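Local coordinates for protein aldo-keto reductase AKR2E4 (Bombyx mori, PDB 3WCZ) that reduces 3-dehydroecdysone with NADP(H) as cosubstrate, not NADH, and may thereby take part in regulating moulting in the silkworm, at residues Q197-F209 with L245-K259. Numbering follows the deposited sequence.
Sequences QSLGIAVMAYSPF and LLRYLIDRGLIPIPK. With NAP (NADP nicotinamide-adenine-dinucleotide phosphate), chain B.
With CG between its backbone N and carbonyl carbon (chi1 75°), Tyr206 lays its ring flat on the nicotinamide, whose C4N sits centrally, 3.1 Å above the ring plane, while Tyr206 CB, placed by the strand, touches Ile257 CD1 at 4.0 Å. In Ile257, CG1 lies anti to the carbonyl carbon (chi1 -43°), which brings CD1 within 3.7 Å of Met204 CE, the two side chains crossing at about a right angle. Beneath them the parallel strands are joined by backbone hydrogen bonds, Ile255 N to Val203 O, Ala205 N to Ile255 O (2.8 Å) and Ile257 N to Ala205 O. A leucine in place of Tyr206 would probably cost the nicotinamide its flat stacking partner and leave Asn159 without the hydroxyl it bonds. Farther along, Pro208 CB presses tightly on Leu249 CD1 (3.4 Å), while Phe209 rests CE1 on Leu246 CG and turns one face to the adenine. Lys259 grips the cofactor twice, through N on O1A (2.8 Å, nearly straight at 173°) and NZ on phosphate oxygen O3X. Such neighbouring strands, their C-terminal loops closing round NADP, exemplify the (beta/alpha)8 TIM barrel of aldo-keto reductases.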
loop_
_atom_site.group_PDB
_atom_site.type_symbol
_atom_site.label_atom_id
_atom_site.label_comp_id
_atom_site.label_asym_id
_atom_site.label_seq_id
_atom_site.Cartn_x
_atom_site.Cartn_y
_atom_site.Cartn_z
ATOM N N GLN A 197 -0.317 11.575 -10.480
ATOM C CA GLN A 197 -1.686 11.731 -10.950
ATOM C C GLN A 197 -1.728 12.387 -12.314
ATOM O O GLN A 197 -2.545 11.987 -13.169
ATOM C CB GLN A 197 -2.502 12.490 -9.919
ATOM C CG GLN A 197 -2.744 11.647 -8.659
ATOM C CD GLN A 197 -3.499 12.384 -7.576
ATOM O OE1 GLN A 197 -3.542 13.617 -7.551
ATOM N NE2 GLN A 197 -4.083 11.616 -6.649
ATOM N N SER A 198 -0.848 13.350 -12.548
ATOM C CA SER A 198 -0.809 14.004 -13.858
ATOM C C SER A 198 -0.486 13.016 -14.978
ATOM O O SER A 198 -0.852 13.260 -16.148
ATOM C CB SER A 198 0.191 15.153 -13.897
ATOM O OG SER A 198 1.540 14.692 -13.977
ATOM N N LEU A 199 0.229 11.940 -14.658
ATOM C CA LEU A 199 0.621 10.921 -15.631
ATOM C C LEU A 199 -0.365 9.728 -15.687
ATOM O O LEU A 199 -0.080 8.725 -16.330
ATOM C CB LEU A 199 2.013 10.414 -15.271
ATOM C CG LEU A 199 3.129 11.429 -15.508
ATOM C CD1 LEU A 199 4.408 11.007 -14.827
ATOM C CD2 LEU A 199 3.362 11.584 -16.985
ATOM N N GLY A 200 -1.488 9.835 -14.994
ATOM C CA GLY A 200 -2.457 8.756 -14.921
ATOM C C GLY A 200 -2.034 7.564 -14.082
ATOM O O GLY A 200 -2.536 6.454 -14.280
ATOM N N ILE A 201 -1.125 7.805 -13.146
ATOM C CA ILE A 201 -0.652 6.786 -12.234
ATOM C C ILE A 201 -1.290 7.055 -10.870
ATOM O O ILE A 201 -1.038 8.096 -10.259
ATOM C CB ILE A 201 0.884 6.833 -12.152
ATOM C CG1 ILE A 201 1.524 6.579 -13.520
ATOM C CG2 ILE A 201 1.406 5.837 -11.102
ATOM C CD1 ILE A 201 3.017 6.857 -13.547
ATOM N N ALA A 202 -2.133 6.133 -10.425
ATOM C CA ALA A 202 -2.787 6.280 -9.133
ATOM C C ALA A 202 -1.789 6.025 -8.002
ATOM O O ALA A 202 -0.756 5.375 -8.190
ATOM C CB ALA A 202 -3.988 5.343 -9.016
ATOM N N VAL A 203 -2.101 6.546 -6.821
ATOM C CA VAL A 203 -1.231 6.424 -5.665
ATOM C C VAL A 203 -1.902 5.639 -4.555
ATOM O O VAL A 203 -3.007 5.981 -4.133
ATOM C CB VAL A 203 -0.796 7.800 -5.180
ATOM C CG1 VAL A 203 -0.021 7.675 -3.873
ATOM C CG2 VAL A 203 0.009 8.481 -6.288
ATOM N N MET A 204 -1.208 4.606 -4.074
ATOM C CA MET A 204 -1.569 3.932 -2.833
ATOM C C MET A 204 -0.740 4.571 -1.729
ATOM O O MET A 204 0.458 4.785 -1.907
ATOM C CB MET A 204 -1.308 2.421 -2.900
ATOM C CG MET A 204 -2.252 1.668 -3.816
ATOM S SD MET A 204 -1.871 -0.107 -3.961
ATOM C CE MET A 204 -2.449 -0.703 -2.360
ATOM N N ALA A 205 -1.403 4.929 -0.621
ATOM C CA ALA A 205 -0.786 5.601 0.518
ATOM C C ALA A 205 -0.538 4.634 1.658
ATOM O O ALA A 205 -1.481 4.181 2.354
ATOM C CB ALA A 205 -1.709 6.745 0.996
ATOM N N TYR A 206 0.732 4.286 1.849
ATOM C CA TYR A 206 1.121 3.442 2.963
ATOM C C TYR A 206 1.424 4.250 4.230
ATOM O O TYR A 206 1.582 5.458 4.182
ATOM C CB TYR A 206 2.238 2.486 2.558
ATOM C CG TYR A 206 3.649 2.970 2.397
ATOM C CD1 TYR A 206 4.410 3.412 3.473
ATOM C CD2 TYR A 206 4.276 2.850 1.168
ATOM C CE1 TYR A 206 5.752 3.743 3.321
ATOM C CE2 TYR A 206 5.605 3.192 1.006
ATOM C CZ TYR A 206 6.339 3.604 2.090
ATOM O OH TYR A 206 7.663 3.917 1.984
ATOM N N SER A 207 1.472 3.523 5.348
ATOM C CA SER A 207 1.575 4.095 6.697
ATOM C C SER A 207 0.667 5.309 6.834
ATOM O O SER A 207 1.101 6.380 7.230
ATOM C CB SER A 207 3.032 4.432 7.041
ATOM O OG SER A 207 3.890 3.294 6.996
ATOM N N PRO A 208 -0.612 5.131 6.501
ATOM C CA PRO A 208 -1.542 6.263 6.445
ATOM C C PRO A 208 -1.786 6.950 7.796
ATOM O O PRO A 208 -2.206 8.112 7.795
ATOM C CB PRO A 208 -2.834 5.630 5.943
ATOM C CG PRO A 208 -2.766 4.222 6.408
ATOM C CD PRO A 208 -1.296 3.859 6.221
ATOM N N PHE A 209 -1.538 6.270 8.920
ATOM C CA PHE A 209 -1.753 6.902 10.213
ATOM C C PHE A 209 -0.545 7.706 10.678
ATOM O O PHE A 209 -0.622 8.396 11.720
ATOM C CB PHE A 209 -2.174 5.872 11.255
ATOM C CG PHE A 209 -3.502 5.221 10.949
ATOM C CD1 PHE A 209 -4.659 5.983 10.843
ATOM C CD2 PHE A 209 -3.593 3.868 10.749
ATOM C CE1 PHE A 209 -5.871 5.361 10.574
ATOM C CE2 PHE A 209 -4.777 3.253 10.519
ATOM C CZ PHE A 209 -5.918 3.989 10.419
ATOM N N LEU A 245 -8.204 10.730 9.286
ATOM C CA LEU A 245 -6.914 10.579 8.617
ATOM C C LEU A 245 -7.011 9.796 7.322
ATOM O O LEU A 245 -6.365 10.157 6.334
ATOM C CB LEU A 245 -5.933 9.888 9.550
ATOM C CG LEU A 245 -5.545 10.699 10.802
ATOM C CD1 LEU A 245 -4.737 9.873 11.769
ATOM C CD2 LEU A 245 -4.756 11.961 10.437
ATOM N N LEU A 246 -7.831 8.750 7.327
ATOM C CA LEU A 246 -8.006 7.955 6.117
ATOM C C LEU A 246 -8.844 8.721 5.076
ATOM O O LEU A 246 -8.538 8.678 3.866
ATOM C CB LEU A 246 -8.636 6.617 6.464
ATOM C CG LEU A 246 -7.803 5.742 7.382
ATOM C CD1 LEU A 246 -8.569 4.511 7.785
ATOM C CD2 LEU A 246 -6.486 5.324 6.729
ATOM N N ARG A 247 -9.882 9.435 5.505
ATOM C CA ARG A 247 -10.706 10.190 4.568
ATOM C C ARG A 247 -9.880 11.309 3.929
ATOM O O ARG A 247 -10.059 11.617 2.741
ATOM C CB ARG A 247 -11.941 10.762 5.266
ATOM C CG ARG A 247 -12.874 11.559 4.316
ATOM C CD ARG A 247 -13.595 10.701 3.291
ATOM N NE ARG A 247 -13.762 11.447 2.049
ATOM C CZ ARG A 247 -14.430 11.001 0.987
ATOM N NH1 ARG A 247 -15.070 9.853 1.018
ATOM N NH2 ARG A 247 -14.484 11.743 -0.117
ATOM N N TYR A 248 -8.975 11.916 4.683
ATOM C CA TYR A 248 -8.057 12.926 4.134
ATOM C C TYR A 248 -7.347 12.358 2.902
ATOM O O TYR A 248 -7.248 13.007 1.848
ATOM C CB TYR A 248 -7.068 13.349 5.234
ATOM C CG TYR A 248 -5.751 13.926 4.760
ATOM C CD1 TYR A 248 -5.661 15.205 4.243
ATOM C CD2 TYR A 248 -4.589 13.168 4.833
ATOM C CE1 TYR A 248 -4.459 15.709 3.780
ATOM C CE2 TYR A 248 -3.395 13.670 4.389
ATOM C CZ TYR A 248 -3.333 14.922 3.855
ATOM O OH TYR A 248 -2.130 15.430 3.415
ATOM N N LEU A 249 -6.847 11.126 3.020
ATOM C CA LEU A 249 -6.154 10.524 1.902
ATOM C C LEU A 249 -7.097 10.255 0.722
ATOM O O LEU A 249 -6.746 10.534 -0.448
ATOM C CB LEU A 249 -5.445 9.242 2.365
ATOM C CG LEU A 249 -4.379 9.489 3.444
ATOM C CD1 LEU A 249 -3.945 8.198 4.085
ATOM C CD2 LEU A 249 -3.203 10.258 2.890
ATOM N N ILE A 250 -8.285 9.737 1.015
ATOM C CA ILE A 250 -9.313 9.533 -0.006
ATOM C C ILE A 250 -9.596 10.855 -0.749
ATOM O O ILE A 250 -9.746 10.878 -1.979
ATOM C CB ILE A 250 -10.618 8.962 0.615
ATOM C CG1 ILE A 250 -10.431 7.558 1.213
ATOM C CG2 ILE A 250 -11.754 8.979 -0.406
ATOM C CD1 ILE A 250 -10.259 6.495 0.180
ATOM N N ASP A 251 -9.766 11.958 -0.020
ATOM C CA ASP A 251 -10.061 13.239 -0.650
ATOM C C ASP A 251 -8.921 13.822 -1.463
ATOM O O ASP A 251 -9.136 14.701 -2.313
ATOM C CB ASP A 251 -10.537 14.247 0.412
ATOM C CG ASP A 251 -12.006 14.088 0.748
ATOM O OD1 ASP A 251 -12.807 13.982 -0.192
ATOM O OD2 ASP A 251 -12.338 13.992 1.954
ATOM N N ARG A 252 -7.714 13.302 -1.253
ATOM C CA ARG A 252 -6.581 13.604 -2.115
ATOM C C ARG A 252 -6.494 12.641 -3.304
ATOM O O ARG A 252 -5.530 12.705 -4.069
ATOM C CB ARG A 252 -5.283 13.637 -1.320
ATOM C CG ARG A 252 -5.190 14.875 -0.429
ATOM C CD ARG A 252 -3.861 14.946 0.273
ATOM N NE ARG A 252 -2.769 14.971 -0.686
ATOM C CZ ARG A 252 -1.525 14.644 -0.410
ATOM N NH1 ARG A 252 -1.180 14.300 0.805
ATOM N NH2 ARG A 252 -0.619 14.624 -1.368
ATOM N N GLY A 253 -7.478 11.758 -3.455
ATOM C CA GLY A 253 -7.544 10.822 -4.568
ATOM C C GLY A 253 -6.676 9.597 -4.401
ATOM O O GLY A 253 -6.329 8.958 -5.398
ATOM N N LEU A 254 -6.308 9.266 -3.175
ATOM C CA LEU A 254 -5.367 8.192 -2.861
ATOM C C LEU A 254 -6.108 6.961 -2.360
ATOM O O LEU A 254 -7.282 7.030 -1.958
ATOM C CB LEU A 254 -4.381 8.672 -1.794
ATOM C CG LEU A 254 -3.798 10.063 -2.034
ATOM C CD1 LEU A 254 -2.854 10.455 -0.910
ATOM C CD2 LEU A 254 -3.107 10.142 -3.372
ATOM N N ILE A 255 -5.403 5.829 -2.401
ATOM C CA ILE A 255 -5.878 4.541 -1.932
ATOM C C ILE A 255 -5.132 4.234 -0.636
ATOM O O ILE A 255 -3.995 3.771 -0.678
ATOM C CB ILE A 255 -5.598 3.457 -2.986
ATOM C CG1 ILE A 255 -6.357 3.778 -4.281
ATOM C CG2 ILE A 255 -5.931 2.080 -2.447
ATOM C CD1 ILE A 255 -5.788 3.029 -5.519
ATOM N N PRO A 256 -5.732 4.542 0.530
ATOM C CA PRO A 256 -5.023 4.270 1.779
ATOM C C PRO A 256 -4.972 2.781 2.105
ATOM O O PRO A 256 -5.844 2.005 1.686
ATOM C CB PRO A 256 -5.865 5.020 2.818
ATOM C CG PRO A 256 -7.234 5.013 2.232
ATOM C CD PRO A 256 -7.044 5.187 0.764
ATOM N N ILE A 257 -3.908 2.410 2.812
ATOM C CA ILE A 257 -3.665 1.031 3.200
ATOM C C ILE A 257 -3.624 0.888 4.727
ATOM O O ILE A 257 -2.576 0.583 5.311
ATOM C CB ILE A 257 -2.327 0.502 2.626
ATOM C CG1 ILE A 257 -2.119 0.924 1.171
ATOM C CG2 ILE A 257 -2.267 -1.019 2.743
ATOM C CD1 ILE A 257 -0.716 0.600 0.685
ATOM N N PRO A 258 -4.754 1.105 5.403
ATOM C CA PRO A 258 -4.725 0.989 6.866
ATOM C C PRO A 258 -4.456 -0.447 7.315
ATOM O O PRO A 258 -5.170 -1.380 6.923
ATOM C CB PRO A 258 -6.136 1.438 7.276
ATOM C CG PRO A 258 -6.976 1.133 6.110
ATOM C CD PRO A 258 -6.101 1.441 4.919
ATOM N N LYS A 259 -3.444 -0.625 8.164
ATOM C CA LYS A 259 -3.185 -1.909 8.811
ATOM C C LYS A 259 -3.941 -1.957 10.150
ATOM O O LYS A 259 -3.881 -1.036 10.972
ATOM C CB LYS A 259 -1.693 -2.124 9.077
ATOM C CG LYS A 259 -1.374 -3.364 9.917
ATOM C CD LYS A 259 -1.362 -3.083 11.415
ATOM C CE LYS A 259 -1.003 -4.312 12.216
ATOM N NZ LYS A 259 -1.017 -4.001 13.704
HETATM P PA NAP B . -0.566 2.039 9.624
HETATM O O1A NAP B . -1.734 1.464 8.939
HETATM O O2A NAP B . 0.026 3.312 9.259
HETATM O O5B NAP B . -0.692 2.012 11.179
HETATM C C5B NAP B . -1.088 0.857 11.855
HETATM C C4B NAP B . -1.257 1.043 13.355
HETATM O O4B NAP B . -2.425 1.848 13.610
HETATM C C3B NAP B . -1.391 -0.190 14.163
HETATM O O3B NAP B . -0.703 0.029 15.370
HETATM C C2B NAP B . -2.827 -0.301 14.358
HETATM O O2B NAP B . -3.205 -1.044 15.500
HETATM C C1B NAP B . -3.276 1.132 14.472
HETATM N N9A NAP B . -4.626 1.432 14.042
HETATM C C8A NAP B . -5.235 0.925 12.950
HETATM N N7A NAP B . -6.415 1.478 12.758
HETATM C C5A NAP B . -6.610 2.385 13.767
HETATM C C6A NAP B . -7.653 3.258 14.089
HETATM N N6A NAP B . -8.849 3.353 13.370
HETATM N N1A NAP B . -7.484 4.020 15.184
HETATM C C2A NAP B . -6.365 3.955 15.905
HETATM N N3A NAP B . -5.337 3.138 15.620
HETATM C C4A NAP B . -5.460 2.359 14.534
HETATM O O3 NAP B . 0.591 0.909 9.517
HETATM P PN NAP B . 1.748 0.454 8.521
HETATM O O1N NAP B . 1.829 -1.020 8.686
HETATM O O2N NAP B . 2.948 1.286 8.804
HETATM O O5D NAP B . 1.273 0.824 7.051
HETATM C C5D NAP B . 0.131 0.256 6.503
HETATM C C4D NAP B . 0.371 -0.771 5.389
HETATM O O4D NAP B . 0.987 -0.176 4.262
HETATM C C3D NAP B . 1.303 -1.883 5.748
HETATM O O3D NAP B . 0.734 -2.806 6.654
HETATM C C2D NAP B . 1.642 -2.412 4.444
HETATM O O2D NAP B . 0.578 -3.150 3.912
HETATM C C1D NAP B . 1.866 -1.135 3.663
HETATM N N1N NAP B . 3.218 -0.566 3.621
HETATM C C2N NAP B . 3.944 -0.636 2.490
HETATM C C3N NAP B . 5.201 -0.088 2.446
HETATM C C7N NAP B . 5.915 -0.163 1.149
HETATM O O7N NAP B . 5.316 -0.307 0.056
HETATM N N7N NAP B . 7.242 0.078 1.186
HETATM C C4N NAP B . 5.788 0.487 3.589
HETATM C C5N NAP B . 5.021 0.572 4.758
HETATM C C6N NAP B . 3.742 0.032 4.724
HETATM P P2B NAP B . -4.200 -2.297 15.423
HETATM O O1X NAP B . -4.231 -2.810 16.876
HETATM O O2X NAP B . -5.521 -1.801 15.024
HETATM O O3X NAP B . -3.596 -3.290 14.462
HETATM O O HOH W 1 -4.185 8.566 -6.935
HETATM O O HOH W 2 -4.338 14.974 -5.193
HETATM O O HOH W 3 -3.377 10.432 6.767
#